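Lactaldehyde dehydrogenase (Methanocaldococcus jannaschii, PDB 3PQA) oxidises lactaldehyde to lactate with NAD, which it prefers to NADP, in the pathway that makes coenzyme F420. Local coordinates at residues 135-140 / 207-212; 182-187 / 191-196; 290-295 / 355-360. One frame throughout, in Å; residues are numbered along the deposited sequence. Where two conformers were deposited one is given.

Interaction 1: 135-140 / 207-212; sequences GAITPF and EIVVNE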
ATOM      1  N   GLY B 135       2.434   1.871 -27.694  1.00 11.11           N
ATOM      2  CA  GLY B 135       2.095   2.831 -28.748  1.00 10.68           C
ATOM      3  C   GLY B 135       1.513   4.076 -28.103  1.00 10.48           C
ATOM      4  O   GLY B 135       0.391   4.045 -27.609  1.00 11.21           O
ATOM      5  N   ALA B 136       2.295   5.153 -28.079  1.00 10.85           N
ATOM      6  CA  ALA B 136       1.889   6.420 -27.470  1.00 11.11           C
ATOM      7  C   ALA B 136       1.414   7.371 -28.558  1.00 11.22           C
ATOM      8  O   ALA B 136       2.098   7.578 -29.558  1.00 11.60           O
ATOM      9  CB  ALA B 136       3.063   7.031 -26.708  1.00 11.89           C
ATOM     10  N   ILE B 137       0.222   7.925 -28.386  1.00 11.84           N
ATOM     11  CA  ILE B 137      -0.316   8.870 -29.366  1.00 12.45           C
ATOM     12  C   ILE B 137      -0.685  10.123 -28.582  1.00 11.85           C
ATOM     13  O   ILE B 137      -1.540  10.071 -27.700  1.00 11.85           O
ATOM     14  CB  ILE B 137      -1.499   8.256 -30.160  1.00 14.35           C
ATOM     15  CG1 ILE B 137      -1.038   6.986 -30.913  1.00 14.76           C
ATOM     16  CG2 ILE B 137      -2.096   9.288 -31.117  1.00 14.87           C
ATOM     17  CD1 ILE B 137      -2.171   6.216 -31.602  1.00 14.62           C
ATOM     18  N   THR B 138      -0.003  11.223 -28.885  1.00 11.84           N
ATOM     19  CA  THR B 138      -0.034  12.403 -28.031  1.00 12.42           C
ATOM     20  C   THR B 138      -0.675  13.591 -28.736  1.00 12.49           C
ATOM     21  O   THR B 138      -0.666  13.657 -29.965  1.00 12.54           O
ATOM     22  CB  THR B 138       1.373  12.775 -27.548  1.00 13.35           C
ATOM     23  OG1 THR B 138       2.257  12.886 -28.673  1.00 14.36           O
ATOM     24  CG2 THR B 138       1.900  11.696 -26.584  1.00 14.32           C
ATOM     25  N   PRO B 139      -1.238  14.530 -27.956  1.00 12.92           N
ATOM     26  CA  PRO B 139      -2.064  15.593 -28.491  1.00 13.01           C
ATOM     27  C   PRO B 139      -1.271  16.873 -28.766  1.00 12.94           C
ATOM     28  O   PRO B 139      -0.130  17.000 -28.331  1.00 13.67           O
ATOM     29  CB  PRO B 139      -3.051  15.832 -27.344  1.00 13.06           C
ATOM     30  CG  PRO B 139      -2.222  15.677 -26.154  1.00 13.40           C
ATOM     31  CD  PRO B 139      -1.279  14.526 -26.474  1.00 12.99           C
ATOM     32  N   PHE B 140      -1.902  17.817 -29.462  1.00 12.51           N
ATOM     33  CA  PHE B 140      -1.256  19.061 -29.851  1.00 13.08           C
ATOM     34  C   PHE B 140      -1.125  20.058 -28.686  1.00 12.89           C
ATOM     35  O   PHE B 140      -0.307  20.973 -28.753  1.00 12.58           O
ATOM     36  CB  PHE B 140      -2.030  19.727 -31.013  1.00 14.77           C
ATOM     37  CG  PHE B 140      -3.302  20.433 -30.572  1.00 15.22           C
ATOM     38  CD1 PHE B 140      -3.248  21.693 -29.964  1.00 15.00           C
ATOM     39  CD2 PHE B 140      -4.546  19.828 -30.735  1.00 15.00           C
ATOM     40  CE1 PHE B 140      -4.403  22.340 -29.541  1.00 15.25           C
ATOM     41  CE2 PHE B 140      -5.710  20.475 -30.326  1.00 15.28           C
ATOM     42  CZ  PHE B 140      -5.639  21.728 -29.720  1.00 15.09           C
ATOM     43  N   GLU B 207      -1.923   2.962 -37.918  1.00 13.47           N
ATOM     44  CA  GLU B 207      -1.078   1.772 -37.967  1.00 13.76           C
ATOM     45  C   GLU B 207      -0.621   1.337 -36.568  1.00 13.61           C
ATOM     46  O   GLU B 207      -0.578   0.153 -36.288  1.00 13.58           O
ATOM     47  CB  GLU B 207       0.124   1.949 -38.919  1.00 15.22           C
ATOM     48  CG  GLU B 207       0.966   0.677 -39.096  1.00 16.60           C
ATOM     49  CD  GLU B 207       0.148  -0.528 -39.561  1.00 15.60           C
ATOM     50  OE1 GLU B 207      -0.814  -0.347 -40.333  1.00 16.72           O
ATOM     51  OE2 GLU B 207       0.475  -1.664 -39.167  1.00 16.68           O
ATOM     52  N   ILE B 208      -0.313   2.294 -35.694  1.00 13.50           N
ATOM     53  CA  ILE B 208       0.085   1.978 -34.325  1.00 14.18           C
ATOM     54  C   ILE B 208      -1.058   1.286 -33.570  1.00 14.37           C
ATOM     55  O   ILE B 208      -0.838   0.312 -32.842  1.00 14.60           O
ATOM     56  CB  ILE B 208       0.542   3.243 -33.558  1.00 14.97           C
ATOM     57  CG1 ILE B 208       1.862   3.765 -34.150  1.00 15.32           C
ATOM     58  CG2 ILE B 208       0.688   2.950 -32.058  1.00 15.41           C
ATOM     59  CD1 ILE B 208       2.368   5.065 -33.519  1.00 15.11           C
ATOM     60  N   VAL B 209      -2.275   1.778 -33.784  1.00 13.96           N
ATOM     61  CA  VAL B 209      -3.475   1.232 -33.142  1.00 14.03           C
ATOM     62  C   VAL B 209      -3.793  -0.178 -33.614  1.00 15.03           C
ATOM     63  O   VAL B 209      -4.089  -1.055 -32.798  1.00 15.63           O
ATOM     64  CB  VAL B 209      -4.699   2.158 -33.364  1.00 13.38           C
ATOM     65  CG1 VAL B 209      -5.988   1.515 -32.883  1.00 13.56           C
ATOM     66  CG2 VAL B 209      -4.492   3.490 -32.659  1.00 13.54           C
ATOM     67  N   VAL B 210      -3.718  -0.403 -34.928  1.00 15.50           N
ATOM     68  CA  VAL B 210      -4.123  -1.686 -35.525  1.00 16.17           C
ATOM     69  C   VAL B 210      -3.034  -2.768 -35.551  1.00 15.44           C
ATOM     70  O   VAL B 210      -3.354  -3.961 -35.565  1.00 16.34           O
ATOM     71  CB  VAL B 210      -4.731  -1.518 -36.961  1.00 17.51           C
ATOM     72  CG1 VAL B 210      -5.929  -0.567 -36.938  1.00 18.83           C
ATOM     73  CG2 VAL B 210      -3.672  -1.070 -37.991  1.00 18.81           C
ATOM     74  N   ASN B 211      -1.763  -2.363 -35.558  1.00 14.63           N
ATOM     75  CA  ASN B 211      -0.653  -3.322 -35.686  1.00 14.74           C
ATOM     76  C   ASN B 211      -0.620  -4.343 -34.549  1.00 14.62           C
ATOM     77  O   ASN B 211      -0.558  -3.968 -33.379  1.00 14.97           O
ATOM     78  CB  ASN B 211       0.686  -2.592 -35.751  1.00 14.96           C
ATOM     79  CG  ASN B 211       1.798  -3.471 -36.276  1.00 15.03           C
ATOM     80  OD1 ASN B 211       2.180  -4.463 -35.647  1.00 15.08           O
ATOM     81  ND2 ASN B 211       2.334  -3.104 -37.440  1.00 15.09           N
ATOM     82  N   GLU B 212      -0.618  -5.626 -34.898  1.00 15.67           N
ATOM     83  CA  GLU B 212      -0.726  -6.692 -33.895  1.00 17.45           C
ATOM     84  C   GLU B 212       0.525  -6.871 -33.032  1.00 16.29           C
ATOM     85  O   GLU B 212       0.483  -7.585 -32.027  1.00 17.48           O
ATOM     86  CB  GLU B 212      -1.149  -8.016 -34.557  1.00 22.19           C
ATOM     87  CG  GLU B 212      -2.484  -7.906 -35.299  1.00 25.70           C
ATOM     88  CD  GLU B 212      -3.344  -9.171 -35.249  1.00 23.37           C
ATOM     89  OE1 GLU B 212      -4.426  -9.160 -35.882  1.00 25.97           O
ATOM     90  OE2 GLU B 212      -2.955 -10.169 -34.591  1.00 25.84           O
TER
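Ile208 sets its CG2 methyl directly on the backbone of Gly135, with CG2 3.6 Å from the CA of Gly135. Glycine suits this point of strand 122-138 because nothing projects from its CA toward helix 201-210. The branching of Ile208 does the rest: CG1 lies anti to the carbonyl carbon (chi1 -68°), which leaves CG2 as the methyl that reaches the strand. Two residues on, the CD1 tip of Ile137 meets Val209 CG2 at 3.7 Å, the two side chains crossing at about a right angle, while the separation of Ile137 CD1 from Ile208 CG2 is wider, at 4.4 Å. All four residues are buried, in a Rossmann-like domain whose NAD site, assigned by similarity, includes Val225, about 7 Å from Ile137 between side chains.

The chain opens toward solvent where the helix gives way at Asn211 and reaches the exposed Glu212. Here the bonding is polar: Asn211 ND2 donates to the anti lone pair of Glu207 OE2 over 2.9 Å, and Arg33 pairs with Glu207 OE1, so both carboxylate oxygens are engaged. With no hydrogen bond between them, these two segments meet through apolar contacts, and their fit rests on close packing of methyls against a bare glycine backbone.

Interaction 2: 182-187 / 191-196; sequences NALKKY and LGVYNL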
ATOM      1  N   ASN B 182      19.866  11.421 -27.206  1.00 15.36           N
ATOM      2  CA  ASN B 182      21.101  11.780 -26.489  1.00 16.27           C
ATOM      3  C   ASN B 182      21.303  10.969 -25.205  1.00 15.68           C
ATOM      4  O   ASN B 182      22.415  10.523 -24.908  1.00 15.60           O
ATOM      5  CB  ASN B 182      21.125  13.266 -26.146  1.00 17.96           C
ATOM      6  CG  ASN B 182      21.247  14.150 -27.373  1.00 18.24           C
ATOM      7  OD1 ASN B 182      21.766  13.733 -28.404  1.00 18.21           O
ATOM      8  ND2 ASN B 182      20.760  15.377 -27.265  1.00 18.19           N
ATOM      9  N   ALA B 183      20.220  10.793 -24.453  1.00 15.00           N
ATOM     10  CA  ALA B 183      20.253  10.018 -23.212  1.00 14.35           C
ATOM     11  C   ALA B 183      20.546   8.552 -23.468  1.00 14.27           C
ATOM     12  O   ALA B 183      21.327   7.929 -22.735  1.00 15.01           O
ATOM     13  CB  ALA B 183      18.943  10.157 -22.474  1.00 14.24           C
ATOM     14  N   LEU B 184      19.914   7.998 -24.498  1.00 13.83           N
ATOM     15  CA  LEU B 184      20.131   6.604 -24.868  1.00 14.36           C
ATOM     16  C   LEU B 184      21.596   6.369 -25.268  1.00 14.68           C
ATOM     17  O   LEU B 184      22.231   5.421 -24.799  1.00 14.85           O
ATOM     18  CB  LEU B 184      19.177   6.179 -25.994  1.00 15.10           C
ATOM     19  CG  LEU B 184      17.685   6.116 -25.630  1.00 15.18           C
ATOM     20  CD1 LEU B 184      16.828   5.825 -26.864  1.00 15.16           C
ATOM     21  CD2 LEU B 184      17.412   5.097 -24.509  1.00 15.17           C
ATOM     22  N   LYS B 185      22.127   7.260 -26.100  1.00 15.72           N
ATOM     23  CA  LYS B 185      23.530   7.193 -26.525  1.00 17.70           C
ATOM     24  C   LYS B 185      24.494   7.253 -25.343  1.00 17.15           C
ATOM     25  O   LYS B 185      25.443   6.470 -25.271  1.00 17.19           O
ATOM     26  CB  LYS B 185      23.838   8.323 -27.504  1.00 21.03           C
ATOM     27  CG  LYS B 185      23.296   8.061 -28.886  1.00 22.44           C
ATOM     28  CD  LYS B 185      23.604   9.197 -29.843  1.00 22.11           C
ATOM     29  CE  LYS B 185      23.180   8.817 -31.254  1.00 22.68           C
ATOM     30  NZ  LYS B 185      22.784  10.012 -32.047  1.00 22.59           N
ATOM     31  N   LYS B 186      24.237   8.185 -24.429  1.00 17.93           N
ATOM     32  CA  LYS B 186      25.062   8.377 -23.239  1.00 19.69           C
ATOM     33  C   LYS B 186      25.198   7.092 -22.413  1.00 19.72           C
ATOM     34  O   LYS B 186      26.275   6.798 -21.897  1.00 19.72           O
ATOM     35  CB  LYS B 186      24.490   9.511 -22.391  1.00 22.94           C
ATOM     36  CG  LYS B 186      25.280   9.876 -21.146  1.00 23.74           C
ATOM     37  CD  LYS B 186      24.698  11.127 -20.493  1.00 23.95           C
ATOM     38  CE  LYS B 186      25.418  11.481 -19.194  1.00 24.00           C
ATOM     39  NZ  LYS B 186      26.816  11.910 -19.456  1.00 24.34           N
ATOM     40  N   TYR B 187      24.113   6.320 -22.320  1.00 20.39           N
ATOM     41  CA  TYR B 187      24.082   5.126 -21.469  1.00 21.60           C
ATOM     42  C   TYR B 187      24.095   3.811 -22.259  1.00 19.70           C
ATOM     43  O   TYR B 187      23.729   2.759 -21.734  1.00 19.45           O
ATOM     44  CB  TYR B 187      22.925   5.222 -20.457  1.00 27.11           C
ATOM     45  CG  TYR B 187      23.111   6.384 -19.502  1.00 30.51           C
ATOM     46  CD1 TYR B 187      22.393   7.571 -19.658  1.00 27.88           C
ATOM     47  CD2 TYR B 187      24.043   6.313 -18.465  1.00 27.88           C
ATOM     48  CE1 TYR B 187      22.589   8.646 -18.792  1.00 30.81           C
ATOM     49  CE2 TYR B 187      24.250   7.377 -17.600  1.00 30.79           C
ATOM     50  CZ  TYR B 187      23.519   8.541 -17.763  1.00 28.20           C
ATOM     51  OH  TYR B 187      23.726   9.590 -16.897  1.00 30.94           O
ATOM     52  N   LEU B 191      19.166   3.060 -30.060  1.00 18.27           N
ATOM     53  CA  LEU B 191      18.203   4.125 -30.332  1.00 17.60           C
ATOM     54  C   LEU B 191      16.827   3.578 -30.677  1.00 15.26           C
ATOM     55  O   LEU B 191      15.818   4.263 -30.490  1.00 15.26           O
ATOM     56  CB  LEU B 191      18.702   5.034 -31.462  1.00 19.15           C
ATOM     57  CG  LEU B 191      20.034   5.751 -31.244  1.00 19.65           C
ATOM     58  CD1 LEU B 191      20.222   6.789 -32.357  1.00 19.44           C
ATOM     59  CD2 LEU B 191      20.099   6.395 -29.861  1.00 19.32           C
ATOM     60  N   GLY B 192      16.802   2.340 -31.165  1.00 13.92           N
ATOM     61  CA  GLY B 192      15.565   1.671 -31.575  1.00 13.20           C
ATOM     62  C   GLY B 192      14.536   1.386 -30.490  1.00 11.88           C
ATOM     63  O   GLY B 192      13.421   0.968 -30.795  1.00 12.40           O
ATOM     64  N   VAL B 193      14.906   1.612 -29.232  1.00 11.62           N
ATOM     65  CA  VAL B 193      13.964   1.439 -28.117  1.00 11.62           C
ATOM     66  C   VAL B 193      12.885   2.537 -28.050  1.00 11.17           C
ATOM     67  O   VAL B 193      11.813   2.320 -27.479  1.00 11.15           O
ATOM     68  CB  VAL B 193      14.668   1.295 -26.733  1.00 12.24           C
ATOM     69  CG1 VAL B 193      15.711   0.177 -26.749  1.00 12.65           C
ATOM     70  CG2 VAL B 193      15.264   2.618 -26.280  1.00 12.75           C
ATOM     71  N   TYR B 194      13.183   3.704 -28.625  1.00 11.38           N
ATOM     72  CA  TYR B 194      12.220   4.801 -28.725  1.00 12.29           C
ATOM     73  C   TYR B 194      12.163   5.322 -30.157  1.00 12.81           C
ATOM     74  O   TYR B 194      13.204   5.644 -30.747  1.00 13.64           O
ATOM     75  CB  TYR B 194      12.549   5.940 -27.753  1.00 13.64           C
ATOM     76  CG  TYR B 194      11.685   7.153 -28.034  1.00 13.93           C
ATOM     77  CD1 TYR B 194      10.395   7.247 -27.507  1.00 13.79           C
ATOM     78  CD2 TYR B 194      12.134   8.169 -28.889  1.00 13.79           C
ATOM     79  CE1 TYR B 194       9.585   8.342 -27.800  1.00 14.02           C
ATOM     80  CE2 TYR B 194      11.338   9.262 -29.193  1.00 13.98           C
ATOM     81  CZ  TYR B 194      10.066   9.349 -28.654  1.00 13.89           C
ATOM     82  OH  TYR B 194       9.269  10.434 -28.955  1.00 14.02           O
ATOM     83  N   ASN B 195      10.951   5.420 -30.698  1.00 13.14           N
ATOM     84  CA  ASN B 195      10.762   5.772 -32.100  1.00 13.50           C
ATOM     85  C   ASN B 195       9.677   6.833 -32.286  1.00 12.84           C
ATOM     86  O   ASN B 195       8.497   6.560 -32.085  1.00 13.10           O
ATOM     87  CB  ASN B 195      10.396   4.527 -32.915  1.00 15.41           C
ATOM     88  CG  ASN B 195      11.353   3.352 -32.679  1.00 15.10           C
ATOM     89  OD1 ASN B 195      12.335   3.194 -33.404  1.00 15.75           O
ATOM     90  ND2 ASN B 195      11.069   2.526 -31.663  1.00 15.65           N
ATOM     91  N   LEU B 196      10.080   8.035 -32.693  1.00 13.08           N
ATOM     92  CA  LEU B 196       9.114   9.080 -33.017  1.00 13.78           C
ATOM     93  C   LEU B 196       8.689   8.929 -34.473  1.00 13.91           C
ATOM     94  O   LEU B 196       9.530   8.939 -35.381  1.00 14.57           O
ATOM     95  CB  LEU B 196       9.700  10.469 -32.753  1.00 14.79           C
ATOM     96  CG  LEU B 196       8.725  11.650 -32.847  1.00 15.22           C
ATOM     97  CD1 LEU B 196       7.774  11.778 -31.633  1.00 14.91           C
ATOM     98  CD2 LEU B 196       9.507  12.946 -33.049  1.00 14.93           C
TER
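Leu184 reaches from helix 171-186 to Leu191 and Val193, in the short 3-10 segment before strand 194-196. Its CB starts the contact, 4.0 Å from the CD2 methyl of Leu191. From there CG stands anti to the carbonyl carbon (chi1 -67°), and the extended chi2 of 174° sends CD1 onward to the tip of the contact. CD1 touches Val193 CG2 at 3.6 Å and comes within 4.4 Å of Tyr194 CB, whereas CD2 lies 3.7 Å from the same Val193 CG2. One valine methyl is thus held against both prongs of the leucine fork. Leucine suits the place because its fork, set out at CG beyond a methylene, can lie across the methyl from the helix side.

At the exposed margin Lys185 lends its aliphatic chain instead of its charge. CG packs 3.7 Å from Leu191 CD2 and CE 3.8 Å from Leu191 CD1, the two side chains running obliquely past each other, while NZ forms a salt bridge with Glu181 one turn back. A lysine can therefore cover a leucine at the surface and keep its ammonium group paired. From the strand, Asn195 ND2 donates back to Gly192 O at 3.0 Å, from above the carbonyl plane, and also to Ile161 O, tying the bend to the neighbouring strand. Farther in, Tyr194 OH hydrogen-bonds His163. Strand 160-165, helix 171-186 and strand 194-196 together make a beta-alpha-beta crossover, the repeating element of Rossmann-like dinucleotide-binding domains.

Interaction 3: 290-295 / 355-360; sequences KFIEMF and ILEVDR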
ATOM      1  N   LYS B 290     -24.632  38.923 -10.024  1.00 19.43           N
ATOM      2  CA  LYS B 290     -23.386  39.424  -9.465  1.00 21.69           C
ATOM      3  C   LYS B 290     -22.210  38.633 -10.004  1.00 19.43           C
ATOM      4  O   LYS B 290     -21.184  39.211 -10.364  1.00 18.19           O
ATOM      5  CB  LYS B 290     -23.387  39.346  -7.945  1.00 26.20           C
ATOM      6  CG  LYS B 290     -24.338  40.300  -7.269  1.00 27.80           C
ATOM      7  CD  LYS B 290     -24.155  40.222  -5.746  1.00 27.66           C
ATOM      8  CE  LYS B 290     -24.304  38.781  -5.235  1.00 28.03           C
ATOM      9  NZ  LYS B 290     -23.205  38.443  -4.297  1.00 28.11           N
ATOM     10  N   PHE B 291     -22.366  37.313 -10.067  1.00 18.39           N
ATOM     11  CA  PHE B 291     -21.288  36.479 -10.574  1.00 17.78           C
ATOM     12  C   PHE B 291     -20.992  36.793 -12.034  1.00 17.23           C
ATOM     13  O   PHE B 291     -19.840  36.964 -12.400  1.00 16.57           O
ATOM     14  CB  PHE B 291     -21.583  34.990 -10.444  1.00 18.52           C
ATOM     15  CG  PHE B 291     -20.543  34.139 -11.111  1.00 19.17           C
ATOM     16  CD1 PHE B 291     -19.365  33.825 -10.450  1.00 18.68           C
ATOM     17  CD2 PHE B 291     -20.717  33.709 -12.424  1.00 18.72           C
ATOM     18  CE1 PHE B 291     -18.378  33.063 -11.078  1.00 19.27           C
ATOM     19  CE2 PHE B 291     -19.746  32.945 -13.071  1.00 19.34           C
ATOM     20  CZ  PHE B 291     -18.574  32.622 -12.405  1.00 18.85           C
ATOM     21  N   ILE B 292     -22.034  36.862 -12.862  1.00 17.91           N
ATOM     22  CA  ILE B 292     -21.857  37.156 -14.283  1.00 19.51           C
ATOM     23  C   ILE B 292     -21.143  38.500 -14.501  1.00 18.91           C
ATOM     24  O   ILE B 292     -20.197  38.581 -15.275  1.00 18.29           O
ATOM     25  CB  ILE B 292     -23.186  37.060 -15.065  1.00 21.85           C
ATOM     26  CG1 ILE B 292     -23.637  35.594 -15.161  1.00 22.28           C
ATOM     27  CG2 ILE B 292     -23.038  37.680 -16.460  1.00 22.34           C
ATOM     28  CD1 ILE B 292     -25.113  35.387 -15.581  1.00 22.28           C
ATOM     29  N   GLU B 293     -21.585  39.540 -13.802  1.00 19.58           N
ATOM     30  CA  GLU B 293     -20.954  40.850 -13.921  1.00 21.89           C
ATOM     31  C   GLU B 293     -19.461  40.779 -13.573  1.00 20.34           C
ATOM     32  O   GLU B 293     -18.618  41.291 -14.320  1.00 19.96           O
ATOM     33  CB  GLU B 293     -21.664  41.888 -13.040  1.00 26.29           C
ATOM     34  CG  GLU B 293     -21.082  43.282 -13.163  1.00 30.15           C
ATOM     35  CD  GLU B 293     -21.538  44.236 -12.067  1.00 27.85           C
ATOM     36  OE1 GLU B 293     -21.139  45.408 -12.125  1.00 30.44           O
ATOM     37  OE2 GLU B 293     -22.268  43.820 -11.145  1.00 30.29           O
ATOM     38  N   MET B 294     -19.136  40.132 -12.451  1.00 19.47           N
ATOM     39  CA  MET B 294     -17.747  40.006 -12.009  1.00 19.55           C
ATOM     40  C   MET B 294     -16.916  39.206 -13.029  1.00 17.85           C
ATOM     41  O   MET B 294     -15.787  39.572 -13.351  1.00 17.18           O
ATOM     42  CB  MET B 294     -17.655  39.358 -10.611  1.00 21.87           C
ATOM     43  CG  MET B 294     -18.320  40.146  -9.460  1.00 23.15           C
ATOM     44  SD  MET B 294     -18.586  39.175  -7.934  1.00 22.30           S
ATOM     45  CE  MET B 294     -16.906  38.929  -7.416  1.00 23.26           C
ATOM     46  N   PHE B 295     -17.496  38.123 -13.546  1.00 16.36           N
ATOM     47  CA  PHE B 295     -16.805  37.215 -14.459  1.00 15.89           C
ATOM     48  C   PHE B 295     -16.534  37.862 -15.823  1.00 15.54           C
ATOM     49  O   PHE B 295     -15.420  37.808 -16.325  1.00 16.21           O
ATOM     50  CB  PHE B 295     -17.617  35.927 -14.591  1.00 16.60           C
ATOM     51  CG  PHE B 295     -16.945  34.850 -15.404  1.00 17.05           C
ATOM     52  CD1 PHE B 295     -15.812  34.191 -14.923  1.00 16.68           C
ATOM     53  CD2 PHE B 295     -17.472  34.480 -16.631  1.00 16.71           C
ATOM     54  CE1 PHE B 295     -15.210  33.181 -15.676  1.00 17.07           C
ATOM     55  CE2 PHE B 295     -16.889  33.474 -17.393  1.00 17.09           C
ATOM     56  CZ  PHE B 295     -15.750  32.824 -16.917  1.00 16.65           C
ATOM     57  N   ILE B 355     -18.518  34.703 -23.799  1.00 18.15           N
ATOM     58  CA  ILE B 355     -19.341  34.304 -22.674  1.00 18.38           C
ATOM     59  C   ILE B 355     -20.798  34.488 -23.077  1.00 18.86           C
ATOM     60  O   ILE B 355     -21.160  35.524 -23.632  1.00 18.09           O
ATOM     61  CB  ILE B 355     -19.030  35.166 -21.435  1.00 18.29           C
ATOM     62  CG1 ILE B 355     -17.537  35.085 -21.085  1.00 17.97           C
ATOM     63  CG2 ILE B 355     -19.914  34.767 -20.239  1.00 18.03           C
ATOM     64  CD1 ILE B 355     -17.115  36.038 -19.992  1.00 18.26           C
ATOM     65  N   LEU B 356     -21.613  33.470 -22.821  1.00 19.58           N
ATOM     66  CA  LEU B 356     -23.038  33.545 -23.095  1.00 20.66           C
ATOM     67  C   LEU B 356     -23.819  33.056 -21.893  1.00 20.63           C
ATOM     68  O   LEU B 356     -23.374  32.150 -21.184  1.00 19.53           O
ATOM     69  CB  LEU B 356     -23.413  32.669 -24.292  1.00 21.07           C
ATOM     70  CG  LEU B 356     -22.849  32.982 -25.679  1.00 21.32           C
ATOM     71  CD1 LEU B 356     -21.507  32.294 -25.876  1.00 21.13           C
ATOM     72  CD2 LEU B 356     -23.823  32.520 -26.740  1.00 21.20           C
ATOM     73  N   GLU B 357     -24.987  33.649 -21.657  1.00 20.77           N
ATOM     74  CA  GLU B 357     -25.926  33.044 -20.733  1.00 21.74           C
ATOM     75  C   GLU B 357     -26.871  32.186 -21.554  1.00 21.20           C
ATOM     76  O   GLU B 357     -27.410  32.648 -22.562  1.00 21.01           O
ATOM     77  CB  GLU B 357     -26.710  34.065 -19.902  1.00 23.18           C
ATOM     78  CG  GLU B 357     -27.787  33.362 -19.076  1.00 24.75           C
ATOM     79  CD  GLU B 357     -28.403  34.197 -17.966  1.00 23.69           C
ATOM     80  OE1 GLU B 357     -28.014  35.364 -17.779  1.00 24.79           O
ATOM     81  OE2 GLU B 357     -29.273  33.642 -17.262  1.00 24.86           O
ATOM     82  N   VAL B 358     -27.034  30.930 -21.146  1.00 20.46           N
ATOM     83  CA  VAL B 358     -27.859  29.976 -21.891  1.00 20.33           C
ATOM     84  C   VAL B 358     -28.739  29.150 -20.951  1.00 20.73           C
ATOM     85  O   VAL B 358     -28.581  29.221 -19.723  1.00 20.46           O
ATOM     86  CB  VAL B 358     -26.986  29.030 -22.772  1.00 20.14           C
ATOM     87  CG1 VAL B 358     -26.016  29.824 -23.653  1.00 19.66           C
ATOM     88  CG2 VAL B 358     -26.206  28.036 -21.904  1.00 19.68           C
ATOM     89  N   ASP B 359     -29.657  28.365 -21.511  1.00 22.19           N
ATOM     90  CA  ASP B 359     -30.374  27.398 -20.694  1.00 24.10           C
ATOM     91  C   ASP B 359     -29.774  26.004 -20.856  1.00 23.34           C
ATOM     92  O   ASP B 359     -28.951  25.782 -21.752  1.00 22.47           O
ATOM     93  CB  ASP B 359     -31.898  27.446 -20.912  1.00 27.43           C
ATOM     94  CG  ASP B 359     -32.338  26.887 -22.248  1.00 27.20           C
ATOM     95  OD1 ASP B 359     -31.694  25.963 -22.787  1.00 27.76           O
ATOM     96  OD2 ASP B 359     -33.372  27.383 -22.755  1.00 27.86           O
ATOM     97  N   ARG B 360     -30.190  25.082 -19.989  1.00 24.20           N
ATOM     98  CA  ARG B 360     -29.617  23.729 -19.938  0.50 25.80           C
ATOM     99  C   ARG B 360     -29.700  22.951 -21.255  1.00 25.51           C
ATOM    100  O   ARG B 360     -28.952  21.993 -21.466  1.00 25.19           O
ATOM    101  CB  ARG B 360     -30.253  22.919 -18.801  0.50 27.96           C
ATOM    102  CG  ARG B 360     -31.768  22.731 -18.907  0.50 28.94           C
ATOM    103  CD  ARG B 360     -32.276  21.841 -17.779  0.50 28.73           C
ATOM    104  NE  ARG B 360     -31.668  20.515 -17.837  0.50 29.36           N
ATOM    105  CZ  ARG B 360     -31.794  19.580 -16.896  0.50 29.13           C
ATOM    106  NH1 ARG B 360     -32.507  19.821 -15.800  0.50 29.43           N
ATOM    107  NH2 ARG B 360     -31.195  18.404 -17.052  0.50 29.51           N
TER
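Glu357 has both carboxylate oxygens engaged in hydrogen bonds: OE2 belongs to a salt bridge with Arg378 NE, and OE1, likewise bonded outside the two segments, also lies 3.6 Å from Ile292 CD1. The glutamate chain is extended, with CG anti to the backbone N (chi1 173°), and it crosses the isoleucine at about a right angle. A long acidic side chain suits this partly exposed place, since its extended chain carries the carboxylate away from the strand to an arginine while one oxygen lies against an isoleucine methyl. Ile292 also touches Leu341 and the side chain of Arg378, and so lies beside both partners of the ion pair.

Helix 288-300 follows strand 278-284 and packs against the second large sheet of the chain, in which strand 350-357 runs parallel to 373-379 and antiparallel to 339-342; this is the alpha/beta catalytic domain of the aldehyde dehydrogenase fold.

One turn along the helix the contact becomes wholly apolar and buried. Ile355 CD1 lies 3.7 Å from Phe295 CE2 and equally close to CD2 of that ring, approaching it obliquely. Phenylalanine brings a broad, rigid surface to the helix-sheet interface, and its chi1 of -174° swings the ring toward Ile355. Phe295 also places its CB 3.9 Å above the plane of the Phe291 ring, toward its rim, while Ile281 of strand 278-284 touches both phenylalanines.

In the fold
From the N terminus, strand 122-138 brings in the first half of interaction 1, and its loop closes on helix 201-210, 67 residues on from the nearer end. Interaction 2 is nested within interaction 1, a short closure in which helix 171-186 turns back through a few residues toward strand 194-196; helix 201-210 comes next in the chain. Both reach the same mixed sheet, with centres about 19 Å apart. Interaction 3 opens after both have closed and joins helix 288-300 to strand 350-357 of the other large sheet. Its centre lies about 40 Å from that of interaction 1 and 51 Å from that of interaction 2, across the chain's centre. No loops cross.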